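Local coordinates for protein SSD1 (Saccharomyces cerevisiae S288C, PDB 7AM1) that binds mRNA and represses its translation as a pseudonuclease of the RNase II family, having lost the catalytic activity of its relatives, at residues D180-E185 against C903-A908; T721-G726 against A895-A900. All blocks are in the same frame, centred on the assembly; numbering follows the deposited sequence.

Interaction 1: residues D180-E185 against C903-A908; sequences DDVEVE and CLTVRA
Cys903 opens strand 903-908 and makes the tightest approach to helix 180-185, directing its CB toward the helix at 3.4 Å from Val182 O. The same CB meets Val182 CG1 at 3.6 Å, so one methylene touches both the carbonyl and a methyl of a single helical residue. Setting SG anti to the Cys903 carbonyl carbon (chi1 -58°) carries the sulfur past Val182 O to Glu183 CA, 3.9 Å away, and to the aliphatic CG of Glu183. Leu904 turns its side chain elsewhere, onto His715 and Cys719 of helix 689-725, yet its backbone still ties the elements together: one water donates to both Val182 O, at 3.0 Å, and Leu904 O, at 2.9 Å. Strand 903-908 is one of the two outer strands of a five-stranded antiparallel sheet, consistent with the C-terminal OB (S1-like) domain of RNase II relatives. Helix 175-186 comes from the long insert between strands 68-73 and 206-214 of an N-terminal sheet and lies across that edge, the two short axes at 107° and 7.0 Å apart. A backbone hydrogen bond between Leu904 and Gly186 adds to the join. At Thr905 the methyl CG2 meets Val182 CG1 at 4.0 Å, the two side chains crossing at a slant, while OG1 is hydrogen-bonded to Glu896 of the adjacent strand.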
loop_
_atom_site.group_PDB
_atom_site.type_symbol
_atom_site.label_atom_id
_atom_site.label_comp_id
_atom_site.label_asym_id
_atom_site.label_seq_id
_atom_site.Cartn_x
_atom_site.Cartn_y
_atom_site.Cartn_z
ATOM N N ASP A 180 18.439 -9.838 8.640
ATOM C CA ASP A 180 17.036 -9.461 8.765
ATOM C C ASP A 180 16.754 -8.138 8.067
ATOM O O ASP A 180 15.721 -7.987 7.406
ATOM C CB ASP A 180 16.642 -9.374 10.240
ATOM C CG ASP A 180 16.586 -10.731 10.917
ATOM O OD1 ASP A 180 16.610 -11.763 10.208
ATOM O OD2 ASP A 180 16.518 -10.760 12.166
ATOM N N ASP A 181 17.670 -7.173 8.190
ATOM C CA ASP A 181 17.460 -5.857 7.596
ATOM C C ASP A 181 17.338 -5.943 6.079
ATOM O O ASP A 181 16.491 -5.271 5.479
ATOM C CB ASP A 181 18.607 -4.920 7.979
ATOM C CG ASP A 181 18.433 -4.307 9.358
ATOM O OD1 ASP A 181 17.348 -4.472 9.961
ATOM O OD2 ASP A 181 19.394 -3.668 9.846
ATOM N N VAL A 182 18.188 -6.745 5.434
ATOM C CA VAL A 182 18.146 -6.826 3.977
ATOM C C VAL A 182 16.761 -7.263 3.516
ATOM O O VAL A 182 16.238 -6.768 2.510
ATOM C CB VAL A 182 19.240 -7.773 3.451
ATOM C CG1 VAL A 182 19.155 -7.895 1.933
ATOM C CG2 VAL A 182 20.623 -7.269 3.842
ATOM N N GLU A 183 16.138 -8.190 4.246
ATOM C CA GLU A 183 14.792 -8.627 3.888
ATOM C C GLU A 183 13.750 -7.570 4.234
ATOM O O GLU A 183 12.944 -7.179 3.383
ATOM C CB GLU A 183 14.462 -9.955 4.567
ATOM C CG GLU A 183 15.318 -11.118 4.094
ATOM C CD GLU A 183 14.991 -12.406 4.818
ATOM O OE1 GLU A 183 14.639 -12.347 6.012
ATOM O OE2 GLU A 183 15.038 -13.476 4.176
ATOM N N VAL A 184 13.736 -7.107 5.485
ATOM C CA VAL A 184 12.697 -6.169 5.903
ATOM C C VAL A 184 12.769 -4.888 5.081
ATOM O O VAL A 184 11.754 -4.391 4.578
ATOM C CB VAL A 184 12.800 -5.878 7.409
ATOM C CG1 VAL A 184 11.845 -4.756 7.784
ATOM C CG2 VAL A 184 12.476 -7.126 8.209
ATOM N N GLU A 185 13.970 -4.322 4.941
ATOM C CA GLU A 185 14.113 -3.081 4.190
ATOM C C GLU A 185 13.964 -3.303 2.690
ATOM O O GLU A 185 13.406 -2.449 1.989
ATOM C CB GLU A 185 15.470 -2.443 4.484
ATOM C CG GLU A 185 15.673 -2.030 5.928
ATOM C CD GLU A 185 17.074 -1.508 6.182
ATOM O OE1 GLU A 185 17.890 -1.525 5.239
ATOM O OE2 GLU A 185 17.357 -1.067 7.317
ATOM N N CYS A 903 15.399 -8.634 -2.715
ATOM C CA CYS A 903 15.693 -7.587 -1.746
ATOM C C CYS A 903 16.386 -6.439 -2.461
ATOM O O CYS A 903 17.495 -6.605 -2.979
ATOM C CB CYS A 903 16.580 -8.133 -0.625
ATOM S SG CYS A 903 15.848 -9.529 0.254
ATOM N N LEU A 904 15.755 -5.272 -2.458
ATOM C CA LEU A 904 16.394 -4.076 -2.975
ATOM C C LEU A 904 17.424 -3.585 -1.972
ATOM O O LEU A 904 17.162 -3.539 -0.768
ATOM C CB LEU A 904 15.365 -2.982 -3.239
ATOM C CG LEU A 904 14.300 -3.327 -4.274
ATOM C CD1 LEU A 904 13.133 -2.337 -4.190
ATOM C CD2 LEU A 904 14.923 -3.334 -5.667
ATOM N N THR A 905 18.599 -3.222 -2.474
ATOM C CA THR A 905 19.668 -2.720 -1.631
ATOM C C THR A 905 20.316 -1.534 -2.328
ATOM O O THR A 905 20.362 -1.466 -3.560
ATOM C CB THR A 905 20.734 -3.792 -1.337
ATOM O OG1 THR A 905 21.318 -4.241 -2.567
ATOM C CG2 THR A 905 20.133 -4.985 -0.599
ATOM N N VAL A 906 20.829 -0.608 -1.527
ATOM C CA VAL A 906 21.467 0.594 -2.043
ATOM C C VAL A 906 22.797 0.803 -1.336
ATOM O O VAL A 906 22.967 0.451 -0.164
ATOM C CB VAL A 906 20.577 1.847 -1.872
ATOM C CG1 VAL A 906 19.386 1.773 -2.795
ATOM C CG2 VAL A 906 20.142 1.999 -0.421
ATOM N N ARG A 907 23.744 1.381 -2.071
ATOM C CA ARG A 907 25.046 1.762 -1.549
ATOM C C ARG A 907 25.433 3.118 -2.115
ATOM O O ARG A 907 25.115 3.433 -3.267
ATOM C CB ARG A 907 26.117 0.723 -1.897
ATOM C CG ARG A 907 25.858 -0.649 -1.309
ATOM C CD ARG A 907 26.666 -1.717 -2.013
ATOM N NE ARG A 907 27.057 -2.769 -1.081
ATOM C CZ ARG A 907 28.028 -3.649 -1.302
ATOM N NH1 ARG A 907 28.729 -3.619 -2.433
ATOM N NH2 ARG A 907 28.307 -4.558 -0.378
ATOM N N ALA A 908 26.109 3.920 -1.299
ATOM C CA ALA A 908 26.684 5.164 -1.787
ATOM C C ALA A 908 27.908 4.875 -2.640
ATOM O O ALA A 908 28.724 4.007 -2.316
ATOM C CB ALA A 908 27.078 6.077 -0.626
HETATM O O HOH W 1 17.667 -4.179 1.966
#

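Interaction 2: residues T721-G726 against A895-A900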
loop_
_atom_site.group_PDB
_atom_site.type_symbol
_atom_site.label_atom_id
_atom_site.label_comp_id
_atom_site.label_asym_id
_atom_site.label_seq_id
_atom_site.Cartn_x
_atom_site.Cartn_y
_atom_site.Cartn_z
ATOM N N THR A 721 13.029 -5.750 -13.232
ATOM C CA THR A 721 13.355 -4.690 -14.182
ATOM C C THR A 721 14.674 -4.021 -13.815
ATOM O O THR A 721 15.514 -3.761 -14.687
ATOM C CB THR A 721 12.218 -3.662 -14.216
ATOM O OG1 THR A 721 11.002 -4.281 -14.663
ATOM C CG2 THR A 721 12.556 -2.528 -15.148
ATOM N N ILE A 722 14.882 -3.758 -12.526
ATOM C CA ILE A 722 16.136 -3.161 -12.083
ATOM C C ILE A 722 17.312 -4.051 -12.465
ATOM O O ILE A 722 18.376 -3.563 -12.868
ATOM C CB ILE A 722 16.087 -2.900 -10.566
ATOM C CG1 ILE A 722 15.200 -1.689 -10.269
ATOM C CG2 ILE A 722 17.491 -2.698 -10.021
ATOM C CD1 ILE A 722 14.802 -1.549 -8.809
ATOM N N ASN A 723 17.154 -5.367 -12.330
ATOM C CA ASN A 723 18.261 -6.267 -12.633
ATOM C C ASN A 723 18.454 -6.452 -14.132
ATOM O O ASN A 723 19.576 -6.707 -14.588
ATOM C CB ASN A 723 18.043 -7.623 -11.967
ATOM C CG ASN A 723 18.320 -7.588 -10.478
ATOM O OD1 ASN A 723 18.935 -6.650 -9.969
ATOM N ND2 ASN A 723 17.884 -8.622 -9.773
ATOM N N ASP A 724 17.375 -6.355 -14.908
ATOM C CA ASP A 724 17.497 -6.430 -16.358
ATOM C C ASP A 724 18.150 -5.171 -16.910
ATOM O O ASP A 724 18.948 -5.242 -17.850
ATOM C CB ASP A 724 16.113 -6.653 -16.970
ATOM C CG ASP A 724 16.135 -6.707 -18.488
ATOM O OD1 ASP A 724 16.456 -5.678 -19.122
ATOM O OD2 ASP A 724 15.805 -7.774 -19.048
ATOM N N MET A 725 17.838 -4.011 -16.323
ATOM C CA MET A 725 18.492 -2.775 -16.729
ATOM C C MET A 725 19.987 -2.813 -16.445
ATOM O O MET A 725 20.769 -2.184 -17.167
ATOM C CB MET A 725 17.849 -1.588 -16.010
ATOM C CG MET A 725 16.433 -1.274 -16.482
ATOM S SD MET A 725 15.575 -0.098 -15.414
ATOM C CE MET A 725 16.499 1.414 -15.672
ATOM N N GLY A 726 20.402 -3.534 -15.404
ATOM C CA GLY A 726 21.816 -3.709 -15.131
ATOM C C GLY A 726 22.297 -5.122 -15.394
ATOM O O GLY A 726 23.146 -5.643 -14.662
ATOM N N ALA A 895 18.862 -5.363 -6.844
ATOM C CA ALA A 895 17.928 -6.315 -6.249
ATOM C C ALA A 895 18.679 -7.626 -6.003
ATOM O O ALA A 895 19.079 -8.303 -6.957
ATOM C CB ALA A 895 16.713 -6.538 -7.149
ATOM N N GLU A 896 18.879 -7.976 -4.726
ATOM C CA GLU A 896 19.536 -9.229 -4.366
ATOM C C GLU A 896 18.559 -10.377 -4.598
ATOM O O GLU A 896 17.467 -10.389 -4.023
ATOM C CB GLU A 896 19.968 -9.244 -2.898
ATOM C CG GLU A 896 20.616 -7.986 -2.362
ATOM C CD GLU A 896 22.023 -7.773 -2.858
ATOM O OE1 GLU A 896 22.551 -8.652 -3.570
ATOM O OE2 GLU A 896 22.599 -6.715 -2.529
ATOM N N VAL A 897 18.937 -11.335 -5.436
ATOM C CA VAL A 897 18.080 -12.472 -5.750
ATOM C C VAL A 897 18.511 -13.657 -4.900
ATOM O O VAL A 897 19.711 -13.896 -4.708
ATOM C CB VAL A 897 18.157 -12.813 -7.250
ATOM C CG1 VAL A 897 17.363 -14.073 -7.556
ATOM C CG2 VAL A 897 17.662 -11.636 -8.078
ATOM N N GLY A 898 17.531 -14.417 -4.403
ATOM C CA GLY A 898 17.818 -15.570 -3.569
ATOM C C GLY A 898 16.685 -16.010 -2.661
ATOM O O GLY A 898 16.491 -17.212 -2.456
ATOM N N MET A 899 15.954 -15.056 -2.085
ATOM C CA MET A 899 14.828 -15.346 -1.208
ATOM C C MET A 899 13.529 -15.461 -2.004
ATOM O O MET A 899 13.472 -15.165 -3.199
ATOM C CB MET A 899 14.693 -14.257 -0.138
ATOM C CG MET A 899 16.001 -13.961 0.568
ATOM S SD MET A 899 16.528 -15.287 1.665
ATOM C CE MET A 899 18.112 -14.633 2.187
ATOM N N ALA A 900 12.460 -15.867 -1.307
ATOM C CA ALA A 900 11.143 -15.913 -1.935
ATOM C C ALA A 900 10.830 -14.584 -2.599
ATOM O O ALA A 900 10.228 -14.535 -3.679
ATOM C CB ALA A 900 10.070 -16.257 -0.901
#
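Asn723, in the last turn of helix 689-725, and Ala895, close to the end of strand 888-896, are the nearest backbone pair, with their CA atoms 6.4 Å apart. The helix ends at Met725 and the strand at Glu896, so the C-terminal ends of a helix and a strand meet here, where the long helix meets the five-stranded sheet it leads into, consistent with the C-terminal OB (S1-like) domain of RNase II relatives. The side-chain amide of Asn723 pairs with both polar backbone atoms of Ala895, much as the peptides of a neighbouring strand would. ND2 donates to Ala895 O at 3.1 Å (N-H...O 157°), and that oxygen lies only 8° out of the amide plane. The return bond, from Ala895 N to OD1, is weak at 3.4 Å. Placing CG anti to the carbonyl carbon (chi1 -76°) sends the amide outward from the helix to this position. A leucine here would probably leave the Ala895 N-H without its weak acceptor and take one donor from Ala895 O, which Asn808 ND2 also binds. Ala895 CB packs against the amide from outside its plane, 3.5 Å from ND2 and almost as near OD1. From the preceding residue, Ile722 CG2 approaches Ala895 N loosely, at 4.4 Å. The Val897 side chain runs obliquely to that of Asn723, its CG2 3.5 Å from ND2.

How the interactions relate
The centres of the two interactions lie about 12 Å apart, on the same side of the chain's centre. Along the chain the order is 180-185, 721-726, 895-900, 903-908, so interaction 2 falls within the span bridged by interaction 1. Their strands, 888-896 and 903-908, are consecutive and adjacent in one antiparallel sheet; Cys903 O and Glu896 N, 2.6 Å apart, probably hydrogen-bond across them. Leu904 CD2 also meets Ile722 CD1 at 3.6 Å, linking the edge strand to helix 689-725. This C-terminal sheet is thus contacted by a helix from the N-terminal insert and by the long helix preceding it, joining distant parts of the RNase II-like architecture.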